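Local coordinates for protein phosphoribosylaminoimidazole-succinocarboxamide synthase (Thermotoga maritima, PDB 1KUT) that catalyses the ATP-dependent joining of L-aspartate to 5-amino-1-(5-phospho-D-ribosyl)imidazole-4-carboxylate, yielding SAICAR in de novo purine biosynthesis, at residues Leu19-Asp24 and Arg70-Ile75; Ser41-Thr46 and Ser188-Arg193; Glu157-Ala162 and Leu221-Ser226. All coordinates share one frame; numbering follows the deposited sequence.

Contact 1: Leu19-Asp24 and Arg70-Ile75; sequences LEFKDD and RTLKVI
Arg70 holds two carboxylates of the 19-24 segment at once. Its NE and NH2 grip Glu20 side-on, both donating to OE1: the NE bond to Glu20 OE1 is 3.0 Å long and uses the anti lone pair, while NH2 meets the same oxygen from above the carboxylate plane. The carboxylate and guanidinium planes stand 58° apart, so this salt bridge is oblique rather than flat. At the far end of the guanidinium, Arg70 NH1 pairs with Asp23 OD2 at 3.1 Å, the groups almost perpendicular; the same Asp23 oxygen also accepts from the backbone N of Gly40. A bend at chi3 (-129°) turns the arginine along the neighbouring segment 19-24, where the Phe21 carbonyl and Lys22 CA lie over one guanidinium face. A water accepts from Arg70 NH2 at 2.7 Å. Beneath this charged layer the backbones are stitched together. Phe21 N donates to Arg70 O at 2.7 Å, nearly straight at 174°, and Leu19 and Leu72 exchange a reciprocal N-H to O pair. On the buried side, Phe21 CE1 touches Leu72 CD2 at 4.0 Å, and Leu19 CB faces Leu72 CB at 4.3 Å. Leu19-Leu72 is a hydrogen-bonded pair and Glu20-Thr71 a non-hydrogen-bonded one, the alternation of an antiparallel ladder; it joins strands 16-21 and 71-74 within the five-stranded antiparallel sheet.

Contact 2: Ser41-Thr46 and Ser188-Arg193; sequences SICAET and SPDTFR
The first torsions of Cys43 and Ser188 bring the sulfur beside the serine. Cys43 SG stands anti to its carbonyl carbon (chi1 -72°), which sends the sulfur outward from the helix, and Ser188 OG takes the crowded position between its backbone N and carbonyl carbon (chi1 65°), turned across the direction to the sulfur rather than at it. Both CB atoms point toward the opposite segment, their CA atoms 5.5 Å apart, and the two short side chains lie alongside each other: Cys43 SG is 3.4 Å from Ser188 OG and 3.7 Å from Ser188 CB. The serine hydroxyl has its main polar partner in Glu186. One helical turn on, Thr46 OG1 comes alongside the same serine, 3.8 Å from Ser188 CB, so Cys43 and Thr46 flank the residue from successive turns. The loop is braced from within by Ser188 N, which donates to Thr191 OG1 at an N-H...O angle of 157°. Asp190 is held at its two carboxylate oxygens, by Lys39 through OD1 and by Tyr217 through OD2. The buried interface is small, 170 Å² in total, and is made by short side chains, Cys43, Thr46 and Ser188. Residues 188-191 form a type I beta turn, with Pro189 and Asp190 both near helical backbone angles and Thr191 N donating to Ser188 O at 2.7 Å; the turn packs on helix 39-55 and leads into strand 192-196 of the six-stranded antiparallel sheet.

Contact 3: Glu157-Ala162 and Leu221-Ser226; sequences EFFERA and LELCRS
Helix-to-helix packing joins the C-terminal end of helix 138-160 to helix 214-229, and Phe159 makes contacts with two residues of the partner helix. Its CB leaves the backbone at an angle to that helix, but with CG anti to the carbonyl carbon (chi1 -64°) the ring swings over toward it, and is met along CD1 and CE1. CD1 touches Leu223 CD2 at 3.6 Å, and the next atom round, CE1, lies 3.8 Å from the same methyl. The methyl sits at the ring edge, in its plane, and the two side chains cross at about a right angle. In Leu223, CG anti to the backbone N (chi1 178°) carries the isobutyl group toward helix 138-160, and the CD2 branch makes the contact with Phe159. Phe159 CE1 also meets Cys224 SG, whose 75° offset from the ring normal makes this an edge-on sulfur-aromatic contact. Phe158 approaches the same sulfur with its own edge, while its CD2 lies over one face of the Phe159 ring. At the end of the 157-162 segment, Ala162 CB points toward helix 214-229 and rests 4.2 Å from Leu223 CG, so the leucine is touched by both an aromatic edge and a methyl group. Around this apolar patch, Phe164 packs against both Phe159 and Leu223, and Leu50 of helix 39-55 lies against Phe158 and Cys224. The sulfur is shared between two rings: Cys224 SG stands 3.9 Å from Phe159 CE1 and 4.2 Å from Phe158 CE2.

Helix 39-55 ties the three sites together. Contacts 1 and 2, with centres 11 Å apart, meet on this helix: Arg70 CA lies 3.6 Å from Ala44 CB, and Phe21 CD2 is 3.7 Å from Ala44 N, so the five-stranded sheet packs on a different side of the helix from Ser188. Contacts 2 and 3 lie 13 Å apart between centres and are joined by a salt bridge, Glu45 OE1 to Arg225 NE at 2.8 Å, and by aromatic packing of Phe192 CZ on Phe159 CZ at 4.0 Å. Contacts 1 and 3 do not touch, their nearest atoms being about 10 Å apart. Contact 2 thus bridges the sheet of contact 1 and the helices of contact 3.

Contact 1: Leu19-Asp24 and Arg70-Ile75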
ATOM      1  N   LEU B  19       2.636  30.742   6.006  1.00 31.25           N
ATOM      2  CA  LEU B  19       2.140  29.546   6.653  1.00 31.28           C
ATOM      3  C   LEU B  19       2.107  29.812   8.152  1.00 31.44           C
ATOM      4  O   LEU B  19       3.156  29.906   8.813  1.00 31.53           O
ATOM      5  CB  LEU B  19       3.057  28.363   6.327  1.00 30.91           C
ATOM      6  CG  LEU B  19       2.718  26.985   6.903  1.00 30.94           C
ATOM      7  CD1 LEU B  19       1.322  26.559   6.468  1.00 30.62           C
ATOM      8  CD2 LEU B  19       3.758  25.976   6.409  1.00 30.81           C
ATOM      9  N   GLU B  20       0.901  29.963   8.682  1.00 31.46           N
ATOM     10  CA  GLU B  20       0.746  30.218  10.103  1.00 32.03           C
ATOM     11  C   GLU B  20       0.421  28.951  10.860  1.00 31.76           C
ATOM     12  O   GLU B  20      -0.527  28.243  10.534  1.00 31.11           O
ATOM     13  CB  GLU B  20      -0.359  31.231  10.358  1.00 32.83           C
ATOM     14  CG  GLU B  20      -0.591  31.469  11.828  1.00 34.13           C
ATOM     15  CD  GLU B  20      -1.680  32.474  12.075  1.00 35.13           C
ATOM     16  OE1 GLU B  20      -1.996  32.726  13.260  1.00 35.76           O
ATOM     17  OE2 GLU B  20      -2.221  33.014  11.080  1.00 35.82           O
ATOM     18  N   PHE B  21       1.202  28.680  11.891  1.00 31.90           N
ATOM     19  CA  PHE B  21       0.979  27.487  12.678  1.00 32.20           C
ATOM     20  C   PHE B  21      -0.032  27.755  13.780  1.00 32.75           C
ATOM     21  O   PHE B  21       0.091  28.727  14.511  1.00 32.70           O
ATOM     22  CB  PHE B  21       2.311  27.000  13.254  1.00 31.47           C
ATOM     23  CG  PHE B  21       3.216  26.354  12.228  1.00 30.91           C
ATOM     24  CD1 PHE B  21       3.619  27.055  11.094  1.00 30.62           C
ATOM     25  CD2 PHE B  21       3.649  25.040  12.388  1.00 30.17           C
ATOM     26  CE1 PHE B  21       4.436  26.457  10.140  1.00 30.24           C
ATOM     27  CE2 PHE B  21       4.464  24.442  11.438  1.00 29.90           C
ATOM     28  CZ  PHE B  21       4.857  25.149  10.315  1.00 29.82           C
ATOM     29  N   LYS B  22      -1.045  26.898  13.868  1.00 33.95           N
ATOM     30  CA  LYS B  22      -2.076  27.028  14.892  1.00 35.54           C
ATOM     31  C   LYS B  22      -1.645  26.277  16.150  1.00 36.65           C
ATOM     32  O   LYS B  22      -0.599  25.630  16.159  1.00 36.43           O
ATOM     33  CB  LYS B  22      -3.412  26.478  14.384  1.00 35.41           C
ATOM     34  CG  LYS B  22      -4.066  27.335  13.300  1.00 35.91           C
ATOM     35  CD  LYS B  22      -5.464  26.829  12.939  1.00 35.63           C
ATOM     36  CE  LYS B  22      -5.412  25.499  12.194  1.00 36.12           C
ATOM     37  NZ  LYS B  22      -6.785  25.007  11.821  1.00 36.37           N
ATOM     38  N   ASP B  23      -2.453  26.357  17.206  1.00 38.39           N
ATOM     39  CA  ASP B  23      -2.130  25.695  18.471  1.00 40.05           C
ATOM     40  C   ASP B  23      -2.936  24.418  18.712  1.00 41.07           C
ATOM     41  O   ASP B  23      -2.858  23.828  19.791  1.00 40.97           O
ATOM     42  CB  ASP B  23      -2.362  26.663  19.631  1.00 40.25           C
ATOM     43  CG  ASP B  23      -1.553  27.933  19.502  1.00 40.77           C
ATOM     44  OD1 ASP B  23      -1.943  28.948  20.109  1.00 41.01           O
ATOM     45  OD2 ASP B  23      -0.521  27.922  18.803  1.00 41.59           O
ATOM     46  N   ASP B  24      -3.695  23.997  17.703  1.00 42.53           N
ATOM     47  CA  ASP B  24      -4.537  22.798  17.776  1.00 44.23           C
ATOM     48  C   ASP B  24      -3.764  21.476  17.894  1.00 45.26           C
ATOM     49  O   ASP B  24      -2.546  21.427  17.700  1.00 45.39           O
ATOM     50  CB  ASP B  24      -5.430  22.721  16.534  1.00 44.47           C
ATOM     51  CG  ASP B  24      -6.148  24.029  16.243  1.00 45.22           C
ATOM     52  OD1 ASP B  24      -6.770  24.137  15.162  1.00 45.63           O
ATOM     53  OD2 ASP B  24      -6.094  24.949  17.090  1.00 45.61           O
ATOM     54  N   ARG B  70       4.750  32.389  15.038  1.00 24.74           N
ATOM     55  CA  ARG B  70       4.276  31.148  14.432  1.00 24.87           C
ATOM     56  C   ARG B  70       4.007  31.183  12.933  1.00 24.35           C
ATOM     57  O   ARG B  70       3.132  30.456  12.432  1.00 24.29           O
ATOM     58  CB  ARG B  70       2.999  30.711  15.156  1.00 26.02           C
ATOM     59  CG  ARG B  70       1.843  31.726  15.068  1.00 27.75           C
ATOM     60  CD  ARG B  70       0.733  31.401  16.100  1.00 29.60           C
ATOM     61  NE  ARG B  70      -0.601  31.335  15.500  1.00 30.68           N
ATOM     62  CZ  ARG B  70      -1.683  30.848  16.114  1.00 31.79           C
ATOM     63  NH1 ARG B  70      -1.596  30.382  17.351  1.00 32.28           N
ATOM     64  NH2 ARG B  70      -2.862  30.809  15.487  1.00 32.37           N
ATOM     65  N   THR B  71       4.769  32.000  12.219  1.00 23.86           N
ATOM     66  CA  THR B  71       4.603  32.147  10.776  1.00 23.59           C
ATOM     67  C   THR B  71       5.863  31.844   9.973  1.00 22.96           C
ATOM     68  O   THR B  71       6.968  32.177  10.384  1.00 23.40           O
ATOM     69  CB  THR B  71       4.148  33.582  10.432  1.00 23.79           C
ATOM     70  OG1 THR B  71       2.812  33.774  10.912  1.00 24.90           O
ATOM     71  CG2 THR B  71       4.187  33.830   8.928  1.00 23.57           C
ATOM     72  N   LEU B  72       5.687  31.213   8.820  1.00 22.49           N
ATOM     73  CA  LEU B  72       6.811  30.879   7.952  1.00 22.07           C
ATOM     74  C   LEU B  72       6.575  31.481   6.573  1.00 22.24           C
ATOM     75  O   LEU B  72       5.499  31.309   5.986  1.00 22.10           O
ATOM     76  CB  LEU B  72       6.944  29.363   7.805  1.00 21.28           C
ATOM     77  CG  LEU B  72       8.148  28.663   8.426  1.00 21.21           C
ATOM     78  CD1 LEU B  72       8.342  29.100   9.849  1.00 21.09           C
ATOM     79  CD2 LEU B  72       7.938  27.170   8.346  1.00 21.17           C
ATOM     80  N   LYS B  73       7.558  32.206   6.057  1.00 21.91           N
ATOM     81  CA  LYS B  73       7.393  32.752   4.728  1.00 21.63           C
ATOM     82  C   LYS B  73       7.865  31.625   3.812  1.00 20.84           C
ATOM     83  O   LYS B  73       9.028  31.202   3.863  1.00 20.69           O
ATOM     84  CB  LYS B  73       8.243  34.004   4.545  1.00 22.15           C
ATOM     85  CG  LYS B  73       8.043  34.707   3.208  1.00 23.58           C
ATOM     86  CD  LYS B  73       9.010  35.876   3.139  1.00 24.99           C
ATOM     87  CE  LYS B  73       9.406  36.238   1.714  1.00 25.89           C
ATOM     88  NZ  LYS B  73      10.626  37.133   1.738  1.00 26.81           N
ATOM     89  N   VAL B  74       6.956  31.130   2.987  1.00 20.22           N
ATOM     90  CA  VAL B  74       7.279  30.028   2.098  1.00 20.57           C
ATOM     91  C   VAL B  74       7.038  30.359   0.639  1.00 20.98           C
ATOM     92  O   VAL B  74       6.332  31.311   0.316  1.00 21.01           O
ATOM     93  CB  VAL B  74       6.447  28.780   2.442  1.00 19.63           C
ATOM     94  CG1 VAL B  74       6.789  28.303   3.841  1.00 19.73           C
ATOM     95  CG2 VAL B  74       4.962  29.101   2.344  1.00 18.80           C
ATOM     96  N   ILE B  75       7.638  29.560  -0.234  1.00 21.73           N
ATOM     97  CA  ILE B  75       7.465  29.726  -1.667  1.00 22.75           C
ATOM     98  C   ILE B  75       6.282  28.842  -2.057  1.00 23.20           C
ATOM     99  O   ILE B  75       6.170  27.704  -1.604  1.00 22.83           O
ATOM    100  CB  ILE B  75       8.690  29.225  -2.468  1.00 23.05           C
ATOM    101  CG1 ILE B  75       8.908  27.742  -2.184  1.00 23.23           C
ATOM    102  CG2 ILE B  75       9.927  30.015  -2.100  1.00 22.69           C
ATOM    103  CD1 ILE B  75       9.999  27.107  -3.026  1.00 24.71           C
TER
HETATM  104  O   HOH W   1      -4.581  29.051  16.625  1.00 40.90           O

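Contact 2: Ser41-Thr46 and Ser188-Arg193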
ATOM      1  N   SER B  41       3.810  28.295  17.767  1.00 27.24           N
ATOM      2  CA  SER B  41       5.075  29.025  17.716  1.00 26.39           C
ATOM      3  C   SER B  41       6.242  28.056  17.832  1.00 25.76           C
ATOM      4  O   SER B  41       7.279  28.218  17.188  1.00 25.57           O
ATOM      5  CB  SER B  41       5.125  30.024  18.868  1.00 26.80           C
ATOM      6  OG  SER B  41       3.868  30.684  18.986  1.00 28.43           O
ATOM      7  N   ILE B  42       6.053  27.045  18.670  1.00 25.15           N
ATOM      8  CA  ILE B  42       7.060  26.025  18.909  1.00 24.63           C
ATOM      9  C   ILE B  42       7.327  25.236  17.631  1.00 24.04           C
ATOM     10  O   ILE B  42       8.472  25.071  17.226  1.00 23.35           O
ATOM     11  CB  ILE B  42       6.590  25.068  20.053  1.00 24.63           C
ATOM     12  CG1 ILE B  42       6.924  25.703  21.408  1.00 24.98           C
ATOM     13  CG2 ILE B  42       7.211  23.691  19.903  1.00 24.56           C
ATOM     14  CD1 ILE B  42       6.479  24.894  22.608  1.00 24.71           C
ATOM     15  N   CYS B  43       6.261  24.770  16.990  1.00 23.49           N
ATOM     16  CA  CYS B  43       6.399  23.984  15.770  1.00 23.13           C
ATOM     17  C   CYS B  43       6.930  24.818  14.599  1.00 22.42           C
ATOM     18  O   CYS B  43       7.759  24.349  13.819  1.00 22.47           O
ATOM     19  CB  CYS B  43       5.054  23.328  15.421  1.00 23.32           C
ATOM     20  SG  CYS B  43       4.593  21.945  16.558  1.00 25.50           S
ATOM     21  N   ALA B  44       6.471  26.059  14.490  1.00 21.69           N
ATOM     22  CA  ALA B  44       6.926  26.934  13.422  1.00 21.21           C
ATOM     23  C   ALA B  44       8.434  27.071  13.514  1.00 20.97           C
ATOM     24  O   ALA B  44       9.144  26.889  12.525  1.00 21.11           O
ATOM     25  CB  ALA B  44       6.259  28.315  13.536  1.00 20.87           C
ATOM     26  N   GLU B  45       8.935  27.370  14.706  1.00 20.48           N
ATOM     27  CA  GLU B  45      10.375  27.534  14.863  1.00 20.20           C
ATOM     28  C   GLU B  45      11.208  26.258  14.695  1.00 19.53           C
ATOM     29  O   GLU B  45      12.281  26.304  14.097  1.00 19.14           O
ATOM     30  CB  GLU B  45      10.696  28.191  16.202  1.00 20.42           C
ATOM     31  CG  GLU B  45      12.170  28.430  16.412  1.00 20.98           C
ATOM     32  CD  GLU B  45      12.458  29.092  17.746  1.00 22.58           C
ATOM     33  OE1 GLU B  45      13.659  29.294  18.059  1.00 22.23           O
ATOM     34  OE2 GLU B  45      11.476  29.412  18.476  1.00 23.16           O
ATOM     35  N   THR B  46      10.757  25.116  15.204  1.00 19.31           N
ATOM     36  CA  THR B  46      11.575  23.924  15.011  1.00 18.85           C
ATOM     37  C   THR B  46      11.530  23.535  13.526  1.00 17.86           C
ATOM     38  O   THR B  46      12.494  23.016  12.991  1.00 17.43           O
ATOM     39  CB  THR B  46      11.166  22.743  15.960  1.00 19.23           C
ATOM     40  OG1 THR B  46      10.369  21.784  15.269  1.00 20.16           O
ATOM     41  CG2 THR B  46      10.412  23.266  17.161  1.00 19.29           C
ATOM     42  N   SER B 188       8.046  18.764  12.774  1.00 19.15           N
ATOM     43  CA  SER B 188       7.985  18.958  14.214  1.00 20.00           C
ATOM     44  C   SER B 188       7.477  17.694  14.865  1.00 20.26           C
ATOM     45  O   SER B 188       7.230  16.705  14.182  1.00 19.89           O
ATOM     46  CB  SER B 188       7.031  20.107  14.532  1.00 20.37           C
ATOM     47  OG  SER B 188       5.704  19.749  14.155  1.00 20.55           O
ATOM     48  N   PRO B 189       7.327  17.706  16.205  1.00 20.56           N
ATOM     49  CA  PRO B 189       6.830  16.519  16.907  1.00 20.71           C
ATOM     50  C   PRO B 189       5.530  16.028  16.306  1.00 20.97           C
ATOM     51  O   PRO B 189       5.156  14.870  16.482  1.00 21.40           O
ATOM     52  CB  PRO B 189       6.689  17.009  18.346  1.00 20.71           C
ATOM     53  CG  PRO B 189       7.913  17.896  18.477  1.00 20.25           C
ATOM     54  CD  PRO B 189       7.846  18.697  17.167  1.00 20.47           C
ATOM     55  N   ASP B 190       4.834  16.901  15.585  1.00 21.10           N
ATOM     56  CA  ASP B 190       3.588  16.493  14.944  1.00 21.03           C
ATOM     57  C   ASP B 190       3.835  15.552  13.747  1.00 20.64           C
ATOM     58  O   ASP B 190       2.946  14.803  13.359  1.00 20.41           O
ATOM     59  CB  ASP B 190       2.816  17.711  14.429  1.00 22.82           C
ATOM     60  CG  ASP B 190       2.029  18.421  15.510  1.00 24.00           C
ATOM     61  OD1 ASP B 190       1.226  19.306  15.157  1.00 25.39           O
ATOM     62  OD2 ASP B 190       2.203  18.112  16.701  1.00 25.34           O
ATOM     63  N   THR B 191       5.036  15.582  13.167  1.00 19.70           N
ATOM     64  CA  THR B 191       5.320  14.767  11.984  1.00 19.30           C
ATOM     65  C   THR B 191       6.396  13.718  12.125  1.00 19.45           C
ATOM     66  O   THR B 191       6.716  13.015  11.158  1.00 18.90           O
ATOM     67  CB  THR B 191       5.706  15.659  10.762  1.00 18.97           C
ATOM     68  OG1 THR B 191       6.819  16.493  11.109  1.00 17.99           O
ATOM     69  CG2 THR B 191       4.549  16.548  10.351  1.00 19.08           C
ATOM     70  N   PHE B 192       6.974  13.613  13.312  1.00 20.04           N
ATOM     71  CA  PHE B 192       8.003  12.622  13.543  1.00 20.45           C
ATOM     72  C   PHE B 192       7.988  12.132  14.982  1.00 21.72           C
ATOM     73  O   PHE B 192       7.453  12.809  15.872  1.00 21.24           O
ATOM     74  CB  PHE B 192       9.388  13.177  13.158  1.00 19.95           C
ATOM     75  CG  PHE B 192       9.865  14.351  13.991  1.00 19.55           C
ATOM     76  CD1 PHE B 192      10.145  14.206  15.355  1.00 19.27           C
ATOM     77  CD2 PHE B 192      10.147  15.574  13.384  1.00 19.65           C
ATOM     78  CE1 PHE B 192      10.708  15.253  16.095  1.00 18.97           C
ATOM     79  CE2 PHE B 192      10.714  16.634  14.117  1.00 18.95           C
ATOM     80  CZ  PHE B 192      10.997  16.465  15.478  1.00 19.06           C
ATOM     81  N   ARG B 193       8.553  10.941  15.175  1.00 22.96           N
ATOM     82  CA  ARG B 193       8.665  10.274  16.471  1.00 24.80           C
ATOM     83  C   ARG B 193      10.154  10.254  16.789  1.00 25.45           C
ATOM     84  O   ARG B 193      10.934   9.607  16.084  1.00 25.25           O
ATOM     85  CB  ARG B 193       8.173   8.827  16.378  1.00 25.69           C
ATOM     86  CG  ARG B 193       6.703   8.635  16.033  1.00 27.51           C
ATOM     87  CD  ARG B 193       6.443   7.137  15.831  1.00 29.06           C
ATOM     88  NE  ARG B 193       5.054   6.713  15.999  1.00 29.76           N
ATOM     89  CZ  ARG B 193       4.024   7.199  15.314  1.00 31.05           C
ATOM     90  NH1 ARG B 193       4.209   8.148  14.404  1.00 31.46           N
ATOM     91  NH2 ARG B 193       2.807   6.713  15.522  1.00 31.62           N
TER

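Contact 3: Glu157-Ala162 and Leu221-Ser226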
ATOM      1  N   GLU B 157      21.095  12.080  11.497  1.00 26.94           N
ATOM      2  CA  GLU B 157      22.447  12.423  11.943  1.00 28.68           C
ATOM      3  C   GLU B 157      22.418  13.687  12.793  1.00 28.96           C
ATOM      4  O   GLU B 157      23.261  13.893  13.677  1.00 29.05           O
ATOM      5  CB  GLU B 157      23.355  12.614  10.726  1.00 29.39           C
ATOM      6  CG  GLU B 157      23.357  11.400   9.820  1.00 31.60           C
ATOM      7  CD  GLU B 157      23.811  11.717   8.405  1.00 33.08           C
ATOM      8  OE1 GLU B 157      23.309  12.714   7.831  1.00 34.20           O
ATOM      9  OE2 GLU B 157      24.655  10.966   7.860  1.00 33.63           O
ATOM     10  N   PHE B 158      21.431  14.523  12.515  1.00 29.21           N
ATOM     11  CA  PHE B 158      21.234  15.767  13.234  1.00 29.69           C
ATOM     12  C   PHE B 158      20.920  15.500  14.709  1.00 30.30           C
ATOM     13  O   PHE B 158      21.655  15.942  15.597  1.00 30.18           O
ATOM     14  CB  PHE B 158      20.076  16.537  12.605  1.00 29.40           C
ATOM     15  CG  PHE B 158      19.850  17.875  13.215  1.00 29.29           C
ATOM     16  CD1 PHE B 158      20.664  18.951  12.878  1.00 29.40           C
ATOM     17  CD2 PHE B 158      18.838  18.061  14.151  1.00 29.25           C
ATOM     18  CE1 PHE B 158      20.473  20.201  13.464  1.00 29.47           C
ATOM     19  CE2 PHE B 158      18.637  19.300  14.747  1.00 29.36           C
ATOM     20  CZ  PHE B 158      19.455  20.375  14.404  1.00 29.53           C
ATOM     21  N   PHE B 159      19.829  14.779  14.962  1.00 31.02           N
ATOM     22  CA  PHE B 159      19.402  14.459  16.327  1.00 32.28           C
ATOM     23  C   PHE B 159      20.379  13.532  17.023  1.00 33.45           C
ATOM     24  O   PHE B 159      20.411  13.443  18.254  1.00 33.62           O
ATOM     25  CB  PHE B 159      18.023  13.803  16.312  1.00 31.93           C
ATOM     26  CG  PHE B 159      16.944  14.698  15.812  1.00 31.72           C
ATOM     27  CD1 PHE B 159      16.604  15.850  16.512  1.00 31.52           C
ATOM     28  CD2 PHE B 159      16.281  14.409  14.621  1.00 31.70           C
ATOM     29  CE1 PHE B 159      15.615  16.713  16.032  1.00 31.44           C
ATOM     30  CE2 PHE B 159      15.293  15.263  14.132  1.00 31.45           C
ATOM     31  CZ  PHE B 159      14.958  16.417  14.840  1.00 31.33           C
ATOM     32  N   GLU B 160      21.165  12.835  16.214  1.00 34.74           N
ATOM     33  CA  GLU B 160      22.165  11.899  16.692  1.00 36.06           C
ATOM     34  C   GLU B 160      23.152  12.635  17.604  1.00 36.57           C
ATOM     35  O   GLU B 160      23.564  12.123  18.649  1.00 36.46           O
ATOM     36  CB  GLU B 160      22.880  11.311  15.476  1.00 37.33           C
ATOM     37  CG  GLU B 160      23.721  10.085  15.739  1.00 39.04           C
ATOM     38  CD  GLU B 160      24.198   9.426  14.451  1.00 39.84           C
ATOM     39  OE1 GLU B 160      24.983  10.065  13.704  1.00 39.96           O
ATOM     40  OE2 GLU B 160      23.777   8.271  14.191  1.00 40.17           O
ATOM     41  N   ARG B 161      23.514  13.853  17.214  1.00 37.12           N
ATOM     42  CA  ARG B 161      24.449  14.646  17.999  1.00 37.61           C
ATOM     43  C   ARG B 161      23.966  14.820  19.437  1.00 37.84           C
ATOM     44  O   ARG B 161      24.771  15.060  20.338  1.00 38.15           O
ATOM     45  CB  ARG B 161      24.633  16.029  17.387  1.00 37.82           C
ATOM     46  CG  ARG B 161      25.200  16.070  15.992  1.00 38.72           C
ATOM     47  CD  ARG B 161      25.350  17.532  15.597  1.00 39.33           C
ATOM     48  NE  ARG B 161      25.461  17.742  14.160  1.00 40.34           N
ATOM     49  CZ  ARG B 161      25.371  18.938  13.582  1.00 40.76           C
ATOM     50  NH1 ARG B 161      25.172  20.017  14.333  1.00 40.72           N
ATOM     51  NH2 ARG B 161      25.467  19.056  12.261  1.00 40.79           N
ATOM     52  N   ALA B 162      22.654  14.715  19.643  1.00 37.83           N
ATOM     53  CA  ALA B 162      22.052  14.875  20.967  1.00 37.43           C
ATOM     54  C   ALA B 162      21.641  13.546  21.595  1.00 37.33           C
ATOM     55  O   ALA B 162      20.954  13.519  22.621  1.00 37.36           O
ATOM     56  CB  ALA B 162      20.840  15.781  20.861  1.00 37.50           C
ATOM     57  N   LEU B 221      12.242  21.600  20.601  1.00 26.62           N
ATOM     58  CA  LEU B 221      12.724  22.916  20.201  1.00 27.42           C
ATOM     59  C   LEU B 221      14.081  23.247  20.821  1.00 27.84           C
ATOM     60  O   LEU B 221      15.040  23.528  20.092  1.00 27.67           O
ATOM     61  CB  LEU B 221      11.719  24.015  20.577  1.00 26.85           C
ATOM     62  CG  LEU B 221      12.128  25.440  20.162  1.00 26.52           C
ATOM     63  CD1 LEU B 221      12.444  25.480  18.671  1.00 25.86           C
ATOM     64  CD2 LEU B 221      11.006  26.432  20.490  1.00 25.90           C
ATOM     65  N   GLU B 222      14.167  23.206  22.154  1.00 28.48           N
ATOM     66  CA  GLU B 222      15.423  23.524  22.846  1.00 29.49           C
ATOM     67  C   GLU B 222      16.548  22.701  22.248  1.00 29.44           C
ATOM     68  O   GLU B 222      17.659  23.175  22.038  1.00 29.44           O
ATOM     69  CB  GLU B 222      15.314  23.212  24.335  1.00 30.51           C
ATOM     70  CG  GLU B 222      14.054  23.764  24.996  1.00 32.55           C
ATOM     71  CD  GLU B 222      13.966  23.420  26.491  1.00 33.62           C
ATOM     72  OE1 GLU B 222      14.079  22.214  26.848  1.00 33.66           O
ATOM     73  OE2 GLU B 222      13.778  24.362  27.301  1.00 33.86           O
ATOM     74  N   LEU B 223      16.242  21.446  21.984  1.00 30.02           N
ATOM     75  CA  LEU B 223      17.198  20.530  21.392  1.00 30.38           C
ATOM     76  C   LEU B 223      17.667  21.068  20.038  1.00 30.42           C
ATOM     77  O   LEU B 223      18.864  21.156  19.778  1.00 30.34           O
ATOM     78  CB  LEU B 223      16.528  19.170  21.243  1.00 30.95           C
ATOM     79  CG  LEU B 223      17.302  18.030  20.606  1.00 31.34           C
ATOM     80  CD1 LEU B 223      16.642  16.729  20.994  1.00 31.67           C
ATOM     81  CD2 LEU B 223      17.311  18.201  19.100  1.00 31.79           C
ATOM     82  N   CYS B 224      16.721  21.441  19.179  1.00 30.52           N
ATOM     83  CA  CYS B 224      17.070  21.968  17.869  1.00 30.54           C
ATOM     84  C   CYS B 224      17.849  23.273  17.974  1.00 30.66           C
ATOM     85  O   CYS B 224      18.791  23.501  17.214  1.00 30.53           O
ATOM     86  CB  CYS B 224      15.807  22.153  17.022  1.00 30.85           C
ATOM     87  SG  CYS B 224      15.060  20.566  16.508  1.00 31.13           S
ATOM     88  N   ARG B 225      17.462  24.133  18.911  1.00 30.97           N
ATOM     89  CA  ARG B 225      18.170  25.398  19.103  1.00 31.33           C
ATOM     90  C   ARG B 225      19.619  25.109  19.491  1.00 32.20           C
ATOM     91  O   ARG B 225      20.564  25.702  18.953  1.00 31.90           O
ATOM     92  CB  ARG B 225      17.507  26.218  20.211  1.00 30.54           C
ATOM     93  CG  ARG B 225      16.208  26.893  19.801  1.00 30.13           C
ATOM     94  CD  ARG B 225      15.581  27.638  20.972  1.00 29.32           C
ATOM     95  NE  ARG B 225      14.428  28.439  20.569  1.00 28.98           N
ATOM     96  CZ  ARG B 225      13.622  29.067  21.420  1.00 28.87           C
ATOM     97  NH1 ARG B 225      13.843  28.976  22.722  1.00 29.10           N
ATOM     98  NH2 ARG B 225      12.603  29.798  20.977  1.00 28.49           N
ATOM     99  N   SER B 226      19.785  24.176  20.422  1.00 33.35           N
ATOM    100  CA  SER B 226      21.110  23.799  20.912  1.00 34.91           C
ATOM    101  C   SER B 226      22.042  23.328  19.803  1.00 35.82           C
ATOM    102  O   SER B 226      23.143  23.867  19.622  1.00 35.88           O
ATOM    103  CB  SER B 226      20.980  22.698  21.963  1.00 35.08           C
ATOM    104  OG  SER B 226      22.196  22.537  22.654  1.00 35.38           O
TER